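NDP-rhamnosyltransferase (Saccharopolyspora spinosa, PDB 3UYK) belongs to the glycosyltransferases of the GT-B fold, built from two Rossmann-like domains, each around a parallel beta sheet. Local coordinates at residues 289-294 against 308-313; 221-226 against 251-256. All blocks are in the same frame, centred on the assembly; numbering follows the deposited sequence.

Contact 1 (289-294 against 308-313); sequences LVICAG and PQLVLP
Val-290, Ile-291 and Cys-292 pair in parallel with Gln-309, Leu-310 and Val-311, joining the first and last elements of a beta-alpha-beta unit whose crossover is helix 296-304, within the C-terminal Rossmann-like sheet of this GT-B protein. Four backbone hydrogen bonds hold the strands. Val-290 N donates to Pro-308 O and Val-290 O accepts Leu-310 N (2.9 Å); Cys-292 then repeats the pattern, its N reaching Leu-310 O and its O taking Leu-312 N at 2.8 Å. Weaker CA-H...O contacts fill the intervals, as from Ile-291 CA to Leu-310 O (3.3 Å).

Apolar packing covers the face that carries Ile-291 and Leu-310, whose side chains run alongside each other, with Ile-291 CG1 4.1 Å from Leu-310 CB. Leu-289 brings CD1 within the same distance of Leu-310 CB. With CG beside its backbone N (chi1 -72°), Leu-312 brings CD1 to 3.5 Å from Ile-291 CG2. Phe-346 of helix 343-354 touches both Leu-310 and Leu-312. Val-290, Cys-292 and Gln-309 point to the other face, where helix 296-304 packs on them.

Beyond the strands the two segments still touch. Gly-294 has a positive phi (101°), a backbone conformation that favours glycine, and Val-311 CG1 lies 3.6 Å from Gly-294 N.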
loop_
_atom_site.group_PDB
_atom_site.type_symbol
_atom_site.label_atom_id
_atom_site.label_comp_id
_atom_site.label_asym_id
_atom_site.label_seq_id
_atom_site.Cartn_x
_atom_site.Cartn_y
_atom_site.Cartn_z
ATOM N N LEU A 289 13.763 -22.078 -11.254
ATOM C CA LEU A 289 14.516 -22.363 -9.996
ATOM C C LEU A 289 14.782 -20.972 -9.381
ATOM O O LEU A 289 14.922 -19.972 -10.167
ATOM C CB LEU A 289 15.866 -23.101 -10.238
ATOM C CG LEU A 289 16.731 -23.336 -8.989
ATOM C CD1 LEU A 289 16.152 -24.215 -7.899
ATOM C CD2 LEU A 289 18.125 -23.926 -9.410
ATOM N N VAL A 290 14.688 -20.867 -8.049
ATOM C CA VAL A 290 15.158 -19.662 -7.365
ATOM C C VAL A 290 16.258 -20.090 -6.429
ATOM O O VAL A 290 16.125 -21.105 -5.709
ATOM C CB VAL A 290 13.994 -19.074 -6.462
ATOM C CG1 VAL A 290 14.566 -17.925 -5.656
ATOM C CG2 VAL A 290 12.947 -18.641 -7.413
ATOM N N ILE A 291 17.393 -19.387 -6.459
ATOM C CA ILE A 291 18.483 -19.670 -5.512
ATOM C C ILE A 291 18.472 -18.469 -4.514
ATOM O O ILE A 291 18.495 -17.284 -4.917
ATOM C CB ILE A 291 19.905 -19.643 -6.238
ATOM C CG1 ILE A 291 19.872 -20.689 -7.378
ATOM C CG2 ILE A 291 21.007 -19.760 -5.164
ATOM C CD1 ILE A 291 21.154 -20.646 -8.257
ATOM N N CYS A 292 18.360 -18.790 -3.240
ATOM C CA CYS A 292 18.190 -17.748 -2.249
ATOM C C CYS A 292 18.762 -18.128 -0.908
ATOM O O CYS A 292 19.243 -19.248 -0.750
ATOM C CB CYS A 292 16.700 -17.378 -2.207
ATOM S SG CYS A 292 15.660 -18.746 -1.571
ATOM N N ALA A 293 18.632 -17.286 0.105
ATOM C CA ALA A 293 19.147 -17.621 1.439
ATOM C C ALA A 293 18.079 -18.185 2.398
ATOM O O ALA A 293 18.389 -18.644 3.542
ATOM C CB ALA A 293 19.819 -16.390 2.086
ATOM N N GLY A 294 16.840 -18.113 1.944
ATOM C CA GLY A 294 15.683 -18.662 2.742
ATOM C C GLY A 294 14.989 -17.476 3.435
ATOM O O GLY A 294 14.153 -17.705 4.266
ATOM N N PRO A 308 10.597 -24.326 -7.346
ATOM C CA PRO A 308 11.483 -24.931 -6.363
ATOM C C PRO A 308 12.704 -24.045 -6.067
ATOM O O PRO A 308 13.045 -23.116 -6.870
ATOM C CB PRO A 308 11.923 -26.243 -7.004
ATOM C CG PRO A 308 11.765 -26.050 -8.452
ATOM C CD PRO A 308 10.588 -25.080 -8.614
ATOM N N GLN A 309 13.385 -24.334 -4.959
ATOM C CA GLN A 309 14.432 -23.401 -4.532
ATOM C C GLN A 309 15.673 -24.182 -4.132
ATOM O O GLN A 309 15.594 -25.328 -3.644
ATOM C CB GLN A 309 13.994 -22.562 -3.318
ATOM C CG GLN A 309 12.775 -21.649 -3.577
ATOM C CD GLN A 309 11.675 -21.971 -2.539
ATOM O OE1 GLN A 309 10.519 -22.480 -2.904
ATOM N NE2 GLN A 309 11.968 -21.707 -1.310
ATOM N N LEU A 310 16.815 -23.543 -4.396
ATOM C CA LEU A 310 18.045 -24.044 -3.906
ATOM C C LEU A 310 18.415 -23.047 -2.797
ATOM O O LEU A 310 18.639 -21.845 -3.097
ATOM C CB LEU A 310 19.113 -23.908 -5.032
ATOM C CG LEU A 310 20.521 -24.432 -4.712
ATOM C CD1 LEU A 310 20.734 -25.688 -3.909
ATOM C CD2 LEU A 310 21.213 -24.712 -6.063
ATOM N N VAL A 311 18.501 -23.508 -1.566
ATOM C CA VAL A 311 18.573 -22.594 -0.412
ATOM C C VAL A 311 19.996 -22.626 0.192
ATOM O O VAL A 311 20.575 -23.702 0.393
ATOM C CB VAL A 311 17.483 -22.887 0.669
ATOM C CG1 VAL A 311 17.413 -21.650 1.641
ATOM C CG2 VAL A 311 16.138 -23.056 -0.080
ATOM N N LEU A 312 20.581 -21.453 0.429
ATOM C CA LEU A 312 21.872 -21.344 1.050
ATOM C C LEU A 312 21.619 -20.638 2.385
ATOM O O LEU A 312 21.867 -19.465 2.540
ATOM C CB LEU A 312 22.810 -20.475 0.154
ATOM C CG LEU A 312 23.331 -21.080 -1.152
ATOM C CD1 LEU A 312 22.220 -21.195 -2.199
ATOM C CD2 LEU A 312 24.400 -20.059 -1.636
ATOM N N PRO A 313 21.125 -21.367 3.403
ATOM C CA PRO A 313 20.767 -20.669 4.641
ATOM C C PRO A 313 21.996 -20.044 5.330
ATOM O O PRO A 313 23.132 -20.576 5.213
ATOM C CB PRO A 313 20.295 -21.815 5.566
ATOM C CG PRO A 313 20.983 -23.111 4.979
ATOM C CD PRO A 313 20.895 -22.839 3.473
#

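Contact 2 (221-226 against 251-256)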
loop_
_atom_site.group_PDB
_atom_site.type_symbol
_atom_site.label_atom_id
_atom_site.label_comp_id
_atom_site.label_asym_id
_atom_site.label_seq_id
_atom_site.Cartn_x
_atom_site.Cartn_y
_atom_site.Cartn_z
ATOM N N VAL A 221 16.958 -19.071 -14.168
ATOM C CA VAL A 221 17.215 -19.317 -12.759
ATOM C C VAL A 221 17.322 -17.918 -12.147
ATOM O O VAL A 221 18.181 -17.103 -12.564
ATOM C CB VAL A 221 18.531 -20.072 -12.569
ATOM C CG1 VAL A 221 18.885 -20.244 -11.068
ATOM C CG2 VAL A 221 18.499 -21.449 -13.210
ATOM N N CYS A 222 16.467 -17.626 -11.136
ATOM C CA CYS A 222 16.645 -16.345 -10.399
ATOM C C CYS A 222 17.501 -16.539 -9.151
ATOM O O CYS A 222 17.270 -17.486 -8.338
ATOM C CB CYS A 222 15.231 -15.905 -10.006
ATOM S SG CYS A 222 15.220 -14.342 -9.045
ATOM N N ILE A 223 18.424 -15.605 -8.933
ATOM C CA ILE A 223 19.231 -15.574 -7.714
ATOM C C ILE A 223 18.784 -14.327 -7.013
ATOM O O ILE A 223 18.901 -13.230 -7.566
ATOM C CB ILE A 223 20.732 -15.383 -8.092
ATOM C CG1 ILE A 223 21.260 -16.658 -8.837
ATOM C CG2 ILE A 223 21.598 -15.216 -6.802
ATOM C CD1 ILE A 223 22.647 -16.423 -9.521
ATOM N N CYS A 224 18.258 -14.481 -5.808
ATOM C CA CYS A 224 17.732 -13.317 -5.108
ATOM C C CYS A 224 18.277 -13.411 -3.688
ATOM O O CYS A 224 18.034 -14.406 -2.950
ATOM C CB CYS A 224 16.197 -13.441 -5.128
ATOM S SG CYS A 224 15.400 -12.019 -4.329
ATOM N N MET A 225 18.998 -12.363 -3.274
ATOM C CA MET A 225 19.457 -12.292 -1.895
ATOM C C MET A 225 19.247 -10.852 -1.471
ATOM O O MET A 225 19.596 -9.936 -2.235
ATOM C CB MET A 225 20.895 -12.691 -1.786
ATOM C CG MET A 225 20.975 -14.184 -1.666
ATOM S SD MET A 225 22.534 -14.618 -2.273
ATOM C CE MET A 225 22.307 -16.406 -2.648
ATOM N N GLY A 226 18.713 -10.688 -0.264
ATOM C CA GLY A 226 18.313 -9.377 0.185
ATOM C C GLY A 226 19.391 -8.578 0.905
ATOM O O GLY A 226 20.505 -9.031 1.158
ATOM N N VAL A 251 21.636 -22.327 -18.889
ATOM C CA VAL A 251 21.040 -21.418 -17.898
ATOM C C VAL A 251 21.064 -19.943 -18.319
ATOM O O VAL A 251 22.084 -19.456 -18.883
ATOM C CB VAL A 251 21.751 -21.594 -16.540
ATOM C CG1 VAL A 251 21.355 -20.503 -15.559
ATOM C CG2 VAL A 251 21.335 -22.936 -15.949
ATOM N N GLU A 252 19.992 -19.218 -17.968
ATOM C CA GLU A 252 19.988 -17.770 -18.005
ATOM C C GLU A 252 19.773 -17.346 -16.572
ATOM O O GLU A 252 18.708 -17.634 -16.033
ATOM C CB GLU A 252 18.793 -17.295 -18.823
ATOM C CG GLU A 252 18.566 -15.803 -18.778
ATOM C CD GLU A 252 17.489 -15.374 -19.761
ATOM O OE1 GLU A 252 17.664 -15.653 -21.026
ATOM O OE2 GLU A 252 16.487 -14.791 -19.251
ATOM N N ALA A 253 20.739 -16.618 -15.997
ATOM C CA ALA A 253 20.601 -16.136 -14.582
ATOM C C ALA A 253 19.938 -14.768 -14.508
ATOM O O ALA A 253 20.392 -13.874 -15.191
ATOM C CB ALA A 253 21.976 -16.048 -13.887
ATOM N N VAL A 254 18.882 -14.605 -13.665
ATOM C CA VAL A 254 18.296 -13.278 -13.429
ATOM C C VAL A 254 18.684 -12.909 -12.045
ATOM O O VAL A 254 18.349 -13.640 -11.113
ATOM C CB VAL A 254 16.752 -13.264 -13.543
ATOM C CG1 VAL A 254 16.227 -11.890 -13.244
ATOM C CG2 VAL A 254 16.294 -13.597 -14.964
ATOM N N ILE A 255 19.502 -11.889 -11.897
ATOM C CA ILE A 255 20.080 -11.583 -10.598
ATOM C C ILE A 255 19.416 -10.404 -9.947
ATOM O O ILE A 255 19.405 -9.267 -10.435
ATOM C CB ILE A 255 21.600 -11.344 -10.698
ATOM C CG1 ILE A 255 22.310 -12.558 -11.333
ATOM C CG2 ILE A 255 22.139 -10.992 -9.302
ATOM C CD1 ILE A 255 23.663 -12.160 -11.936
ATOM N N ALA A 256 18.805 -10.715 -8.819
ATOM C CA ALA A 256 18.014 -9.736 -8.120
ATOM C C ALA A 256 18.659 -9.430 -6.781
ATOM O O ALA A 256 18.436 -10.166 -5.752
ATOM C CB ALA A 256 16.579 -10.256 -7.922
#
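Val-221 and Val-251 meet through their methyl groups, CG2 of Val-221 standing 3.8 Å from CG1 of Val-251. On the same face of the sheet as Val-221, Ile-223 runs its CD1 back along its own strand towards the Val-221 end, where it lies 4.3 Å from Ile-255 CG1 and nearly as close to Ala-253 CB; helix 236-247 packs over Ile-223 and Ala-253. On the opposite face, two cysteines lie across from Val-254 and Ala-256. There Cys-224, with SG anti to its own N (chi1 -178°), sets the sulfur 4.2 Å from Ala-256 CB and, in a plain contact, 3.8 Å from Ala-256 O.

The two strands are parallel neighbours in the Rossmann-like C-terminal sheet, connected by a segment containing helices 227-233 and 236-247. Val-221 is gripped at both backbone polar atoms: its N donates to Glu-252 O, and its O accepts Val-254 N from a position tilted 24° out of the carbonyl plane. Ile-223 likewise bonds Val-254 O through its N, while Ala-256 N approaches Ile-223 O (2.8 Å) almost head-on, at a C=O...N angle of 173°. Past the strand end, Met-225 N makes only a weak bond to Ala-256 O, 3.4 Å long. At the other end the extended side chain of Glu-252 places OE2 in a salt bridge with Arg-220.

Following the chain from the N terminus, strand 219-224 comes first, and contact 2 closes the loop that runs through helices 227-233 and 236-247 to strand 251-256. The chain then adds edge strand 272-274 beyond 251-256 before crossing to the other flank of 219-224 as strand 289-292. Contact 1 closes the shorter loop through helix 296-304. The loops therefore lie in series, neither nested nor crossed, yet their contacts adjoin, with centres about 10 Å apart. Strands 219-224 and 289-292 join them: Ile-291 N is 2.7 Å from Cys-222 O, a probable hydrogen bond. With that junction, the contacts connect four adjacent strands of one sheet, in the order 251-256, 219-224, 289-292, 309-311.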